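Local structure of immunomodulatory active chitinase (Trichuris suis, 6G9C) at residues Ile391-Met394 with Gln395-Gly399; Glu301-Glu305 with Ala306-Ser310. The protein probably hydrolyses and binds chitin, as a glycosyl hydrolase family 18 chitinase-like protein of a parasitic whipworm, and has immunomodulatory activity. All blocks are in the same frame, centred on the assembly; numbering follows the deposited sequence.

Along the chain, interaction 2 comes first. Residues 301-310 lead out of the loop that follows strand 268-281, turn, and enter strand 308-310, which pairs antiparallel with 268-281 and runs straight into helix 311-319. Interaction 1 follows much later, at residues 391-399, in the last modelled helix. Interaction 2 closes a tight turn; interaction 1 is one run of a helix and closes no loop. The two lie in series without crossing. Their centres are 26 Å apart and their nearest atoms about 11 Å apart. Interaction 2 ties the loop to the start of a strand. The helix of interaction 1 packs on strands 34-40 and 364-368 and on helix 347-360.

Interaction 1 (Ile391-Met394 with Gln395-Gly399); sequences ISLM and QEILG
The short helix 392-398 near the end of the modelled chain is held by successive i to i+4 backbone bonds: the N-H groups of Glu396, Ile397 and Leu398 donate to the carbonyl oxygens of Ser392, Leu393 and Met394. Glu396 N meets Ser392 O at 3.1 Å. Leu398 N gives a shorter bond to Met394 O, 2.7 Å. Just before this, where Ile391 O and Gln395 N stay too far apart to bond, a water joins them. It donates to Ile391 O at 2.7 Å and accepts from Gln395 N at 2.9 Å. The fold is the TIM barrel of family 18, and this helix lies against its first and last strands, where Met394 touches Arg35 and Cys37 of strand 34-40, and Ala365 and Val367 of strand 364-368. On another side, Leu393 and Ile397 lie side by side and point the same way, with Leu393 CB 4.1 Å from Ile397 CD1. Both rest on Ile354 of helix 347-360. The side chain of Glu396 folds back along the helix toward its start. Its CG stands beside the backbone N (chi1 -72°), and the extended chain carries OE2 to 3.4 Å from Ser392 CB. OE2 forms a salt bridge with Lys386, and Ser392 OG bonds to Tyr388 O. The other carboxylate oxygen, Glu396 OE1, lies 3.7 Å from Leu393 CD2.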
ATOM      1  N   ILE A 391      10.872  22.838   2.325  1.00 27.07           N
ATOM      2  CA  ILE A 391      11.166  21.449   1.977  1.00 32.02           C
ATOM      3  C   ILE A 391      11.084  21.217   0.466  1.00 30.51           C
ATOM      4  O   ILE A 391      11.825  20.385  -0.076  1.00 31.83           O
ATOM      5  CB  ILE A 391      10.242  20.517   2.789  1.00 28.48           C
ATOM      6  CG1 ILE A 391      10.518  20.718   4.280  1.00 27.71           C
ATOM      7  CG2 ILE A 391      10.484  19.046   2.443  1.00 25.38           C
ATOM      8  CD1 ILE A 391       9.564  19.996   5.180  1.00 27.38           C
ATOM      9  N   SER A 392      10.232  21.975  -0.250  1.00 29.75           N
ATOM     10  CA  SER A 392      10.164  21.876  -1.709  1.00 31.43           C
ATOM     11  C   SER A 392      11.512  22.072  -2.383  1.00 34.59           C
ATOM     12  O   SER A 392      11.693  21.613  -3.518  1.00 35.87           O
ATOM     13  CB  SER A 392       9.204  22.930  -2.301  1.00 37.24           C
ATOM     14  OG  SER A 392       7.905  22.797  -1.772  1.00 47.46           O
ATOM     15  N   LEU A 393      12.444  22.775  -1.728  1.00 32.52           N
ATOM     16  CA  LEU A 393      13.728  23.078  -2.353  1.00 34.82           C
ATOM     17  C   LEU A 393      14.548  21.826  -2.634  1.00 35.74           C
ATOM     18  O   LEU A 393      15.422  21.858  -3.503  1.00 34.83           O
ATOM     19  CB  LEU A 393      14.530  24.035  -1.464  1.00 31.09           C
ATOM     20  CG  LEU A 393      13.930  25.454  -1.395  1.00 33.73           C
ATOM     21  CD1 LEU A 393      14.617  26.294  -0.331  1.00 34.58           C
ATOM     22  CD2 LEU A 393      14.012  26.130  -2.740  1.00 33.73           C
ATOM     23  N   MET A 394      14.318  20.737  -1.891  1.00 32.78           N
ATOM     24  CA  MET A 394      15.049  19.501  -2.153  1.00 32.69           C
ATOM     25  C   MET A 394      14.717  18.957  -3.540  1.00 31.82           C
ATOM     26  O   MET A 394      15.601  18.783  -4.388  1.00 37.38           O
ATOM     27  CB  MET A 394      14.742  18.456  -1.071  1.00 30.13           C
ATOM     28  CG  MET A 394      15.333  18.772   0.290  1.00 30.85           C
ATOM     29  SD  MET A 394      15.398  17.308   1.360  1.00 31.08           S
ATOM     30  CE  MET A 394      13.669  16.892   1.494  1.00 28.34           C
ATOM     31  N   GLN A 395      13.430  18.706  -3.796  1.00 35.93           N
ATOM     32  CA  GLN A 395      12.996  18.282  -5.125  1.00 40.72           C
ATOM     33  C   GLN A 395      13.417  19.279  -6.201  1.00 43.31           C
ATOM     34  O   GLN A 395      13.885  18.887  -7.277  1.00 42.11           O
ATOM     35  CB  GLN A 395      11.480  18.114  -5.127  1.00 43.26           C
ATOM     36  CG  GLN A 395      10.974  16.915  -5.864  1.00 58.97           C
ATOM     37  CD  GLN A 395      11.233  17.000  -7.334  1.00 72.79           C
ATOM     38  OE1 GLN A 395      11.187  18.082  -7.919  1.00 78.86           O
ATOM     39  NE2 GLN A 395      11.508  15.856  -7.953  1.00 80.50           N
ATOM     40  N   GLU A 396      13.253  20.578  -5.934  1.00 38.97           N
ATOM     41  CA  GLU A 396      13.452  21.570  -6.988  1.00 44.40           C
ATOM     42  C   GLU A 396      14.907  21.671  -7.400  1.00 47.26           C
ATOM     43  O   GLU A 396      15.195  21.923  -8.574  1.00 46.04           O
ATOM     44  CB  GLU A 396      12.960  22.940  -6.538  1.00 38.65           C
ATOM     45  CG  GLU A 396      11.462  23.064  -6.465  1.00 48.66           C
ATOM     46  CD  GLU A 396      11.030  24.333  -5.763  1.00 53.59           C
ATOM     47  OE1 GLU A 396      11.853  25.273  -5.674  1.00 55.97           O
ATOM     48  OE2 GLU A 396       9.872  24.387  -5.297  1.00 58.69           O
ATOM     49  N   ILE A 397      15.829  21.483  -6.462  1.00 38.98           N
ATOM     50  CA  ILE A 397      17.250  21.657  -6.722  1.00 42.10           C
ATOM     51  C   ILE A 397      17.950  20.324  -6.950  1.00 45.74           C
ATOM     52  O   ILE A 397      18.747  20.194  -7.878  1.00 45.67           O
ATOM     53  CB  ILE A 397      17.911  22.439  -5.564  1.00 43.64           C
ATOM     54  CG1 ILE A 397      17.281  23.831  -5.431  1.00 45.99           C
ATOM     55  CG2 ILE A 397      19.418  22.535  -5.773  1.00 41.05           C
ATOM     56  CD1 ILE A 397      17.644  24.563  -4.138  1.00 40.01           C
ATOM     57  N   LEU A 398      17.665  19.314  -6.124  1.00 45.57           N
ATOM     58  CA  LEU A 398      18.317  18.023  -6.291  1.00 46.15           C
ATOM     59  C   LEU A 398      17.616  17.125  -7.300  1.00 57.40           C
ATOM     60  O   LEU A 398      18.194  16.114  -7.708  1.00 58.24           O
ATOM     61  CB  LEU A 398      18.428  17.297  -4.946  1.00 38.68           C
ATOM     62  CG  LEU A 398      19.199  18.048  -3.850  1.00 38.31           C
ATOM     63  CD1 LEU A 398      19.152  17.293  -2.541  1.00 38.29           C
ATOM     64  CD2 LEU A 398      20.638  18.320  -4.272  1.00 39.37           C
ATOM     65  N   GLY A 399      16.401  17.466  -7.715  1.00 66.67           N
ATOM     66  CA  GLY A 399      15.734  16.754  -8.794  1.00 75.28           C
ATOM     67  C   GLY A 399      14.997  15.502  -8.361  1.00 80.00           C
ATOM     68  O   GLY A 399      14.546  14.719  -9.200  1.00 81.54           O
TER
HETATM   69  O   HOH W   1      11.220  18.594  -1.938  1.00 27.19           O

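Interaction 2 (Glu301-Glu305 with Ala306-Ser310)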
ATOM      1  N   GLU A 301       3.681  29.922  20.241  1.00 42.09           N
ATOM      2  CA  GLU A 301       2.250  29.616  20.262  1.00 41.07           C
ATOM      3  C   GLU A 301       1.959  28.151  19.945  1.00 46.00           C
ATOM      4  O   GLU A 301       1.104  27.530  20.588  1.00 43.33           O
ATOM      5  CB  GLU A 301       1.508  30.527  19.277  1.00 44.53           C
ATOM      6  CG  GLU A 301      -0.012  30.307  19.247  1.00 55.26           C
ATOM      7  CD  GLU A 301      -0.751  31.267  18.305  1.00 64.76           C
ATOM      8  OE1 GLU A 301      -0.140  32.264  17.853  1.00 57.10           O
ATOM      9  OE2 GLU A 301      -1.951  31.025  18.033  1.00 69.04           O
ATOM     10  N   TYR A 302       2.644  27.579  18.953  1.00 40.70           N
ATOM     11  CA  TYR A 302       2.334  26.225  18.504  1.00 36.36           C
ATOM     12  C   TYR A 302       3.283  25.169  19.064  1.00 40.36           C
ATOM     13  O   TYR A 302       2.824  24.117  19.511  1.00 39.71           O
ATOM     14  CB  TYR A 302       2.328  26.169  16.968  1.00 36.56           C
ATOM     15  CG  TYR A 302       1.271  27.068  16.339  1.00 35.56           C
ATOM     16  CD1 TYR A 302       1.550  28.398  16.038  1.00 35.37           C
ATOM     17  CD2 TYR A 302      -0.005  26.586  16.049  1.00 34.43           C
ATOM     18  CE1 TYR A 302       0.588  29.223  15.468  1.00 35.62           C
ATOM     19  CE2 TYR A 302      -0.985  27.414  15.472  1.00 37.41           C
ATOM     20  CZ  TYR A 302      -0.676  28.725  15.184  1.00 35.91           C
ATOM     21  OH  TYR A 302      -1.632  29.558  14.616  1.00 36.36           O
ATOM     22  N   LEU A 303       4.596  25.419  19.078  1.00 35.84           N
ATOM     23  CA  LEU A 303       5.515  24.399  19.579  1.00 40.32           C
ATOM     24  C   LEU A 303       5.495  24.309  21.099  1.00 42.46           C
ATOM     25  O   LEU A 303       5.722  23.225  21.645  1.00 37.93           O
ATOM     26  CB  LEU A 303       6.943  24.660  19.093  1.00 30.89           C
ATOM     27  CG  LEU A 303       7.228  24.637  17.588  1.00 41.12           C
ATOM     28  CD1 LEU A 303       8.642  24.187  17.305  1.00 31.64           C
ATOM     29  CD2 LEU A 303       6.237  23.779  16.831  1.00 47.29           C
ATOM     30  N   ARG A 304       5.237  25.420  21.792  1.00 34.81           N
ATOM     31  CA  ARG A 304       5.096  25.439  23.251  1.00 45.31           C
ATOM     32  C   ARG A 304       6.291  24.781  23.939  1.00 47.66           C
ATOM     33  O   ARG A 304       6.146  23.957  24.843  1.00 47.73           O
ATOM     34  CB  ARG A 304       3.795  24.768  23.690  1.00 48.80           C
ATOM     35  CG  ARG A 304       2.530  25.393  23.132  1.00 52.18           C
ATOM     36  CD  ARG A 304       1.465  24.319  23.021  1.00 63.75           C
ATOM     37  NE  ARG A 304       0.126  24.848  22.790  1.00 76.75           N
ATOM     38  CZ  ARG A 304      -0.954  24.088  22.635  1.00 85.55           C
ATOM     39  NH1 ARG A 304      -0.848  22.765  22.688  1.00 86.39           N
ATOM     40  NH2 ARG A 304      -2.141  24.650  22.433  1.00 88.11           N
ATOM     41  N   GLU A 305       7.488  25.149  23.499  1.00 37.07           N
ATOM     42  CA  GLU A 305       8.712  24.634  24.101  1.00 39.14           C
ATOM     43  C   GLU A 305       9.740  25.756  24.116  1.00 36.19           C
ATOM     44  O   GLU A 305      10.247  26.145  23.062  1.00 38.15           O
ATOM     45  CB  GLU A 305       9.232  23.424  23.336  1.00 40.27           C
ATOM     46  CG  GLU A 305      10.483  22.815  23.940  1.00 51.95           C
ATOM     47  CD  GLU A 305      11.063  21.720  23.077  1.00 57.26           C
ATOM     48  OE1 GLU A 305      10.354  21.243  22.164  1.00 61.07           O
ATOM     49  OE2 GLU A 305      12.230  21.340  23.308  1.00 55.23           O
ATOM     50  N   ALA A 306      10.033  26.284  25.298  1.00 34.99           N
ATOM     51  CA  ALA A 306      10.991  27.375  25.392  1.00 37.53           C
ATOM     52  C   ALA A 306      12.318  26.973  24.754  1.00 37.35           C
ATOM     53  O   ALA A 306      12.789  25.842  24.911  1.00 38.23           O
ATOM     54  CB  ALA A 306      11.187  27.787  26.851  1.00 39.18           C
ATOM     55  N   GLY A 307      12.885  27.888  23.972  1.00 31.79           N
ATOM     56  CA  GLY A 307      14.139  27.679  23.294  1.00 32.53           C
ATOM     57  C   GLY A 307      14.039  27.228  21.848  1.00 32.12           C
ATOM     58  O   GLY A 307      15.080  27.121  21.190  1.00 29.68           O
ATOM     59  N   VAL A 308      12.839  26.936  21.331  1.00 28.86           N
ATOM     60  CA  VAL A 308      12.683  26.476  19.956  0.50 27.34           C
ATOM     61  C   VAL A 308      11.535  27.235  19.295  1.00 27.69           C
ATOM     62  O   VAL A 308      10.641  27.765  19.960  1.00 29.53           O
ATOM     63  CB  VAL A 308      12.456  24.944  19.872  0.50 30.99           C
ATOM     64  CG1 VAL A 308      11.238  24.531  20.658  0.50 36.79           C
ATOM     65  CG2 VAL A 308      12.338  24.480  18.433  0.50 29.83           C
ATOM     66  N   ILE A 309      11.581  27.291  17.962  1.00 25.38           N
ATOM     67  CA  ILE A 309      10.572  27.971  17.149  1.00 27.28           C
ATOM     68  C   ILE A 309      10.513  27.240  15.819  1.00 26.02           C
ATOM     69  O   ILE A 309      11.518  26.693  15.356  1.00 25.64           O
ATOM     70  CB  ILE A 309      10.898  29.473  16.953  1.00 29.66           C
ATOM     71  CG1 ILE A 309       9.734  30.222  16.266  1.00 24.71           C
ATOM     72  CG2 ILE A 309      12.177  29.651  16.116  1.00 26.51           C
ATOM     73  CD1 ILE A 309       9.825  31.773  16.387  1.00 26.00           C
ATOM     74  N   SER A 310       9.332  27.215  15.205  1.00 27.52           N
ATOM     75  CA  SER A 310       9.203  26.643  13.872  1.00 30.72           C
ATOM     76  C   SER A 310       9.355  27.728  12.807  1.00 30.89           C
ATOM     77  O   SER A 310       9.166  28.915  13.067  1.00 30.07           O
ATOM     78  CB  SER A 310       7.848  25.963  13.703  1.00 27.74           C
ATOM     79  OG  SER A 310       6.824  26.957  13.651  1.00 29.65           O
TER
HETATM   80  O   HOH W   2       8.268  27.021  21.471  1.00 34.06           O
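Glu305 to Val308 form a type II beta turn, closed by Val308 N donating to Glu305 O at 3.2 Å. Gly307 takes the third position with positive phi, 97°, where a side chain would press on the preceding carbonyl oxygen. The turn lies in the segment inserted after barrel strand 268-281, probably part of the small alpha+beta insertion domain of family 18 chitinases, and leads into strand 308-310, which pairs antiparallel with 268-281. A water bridges the loop to the strand: it accepts from Glu305 N and donates to Val308 O, at 2.9 Å each. In one of two conformers modelled for Val308, CG1 sits between the backbone N and the carbonyl carbon (chi1 58°), 3.5 Å from Glu305 CB. The extended Glu305 side chain runs past CG1 from CB to OE1, crossing the Val308 side chain obliquely. CG2 of this conformer meets Leu303 CD1 at 3.9 Å, at about a right angle. Ser310 is the N-cap of helix 311-319; its side chain caps a backbone N of that helix, and Glu313 OE1 takes the Ser310 N-H in return. Glu313 OE2 accepts from Tyr302 N and Leu303 N, so one carboxylate joins loop and strand. Leu303 also spreads over Ser310, with CD1 and CD2 both 4.1 Å from Ser310 CB.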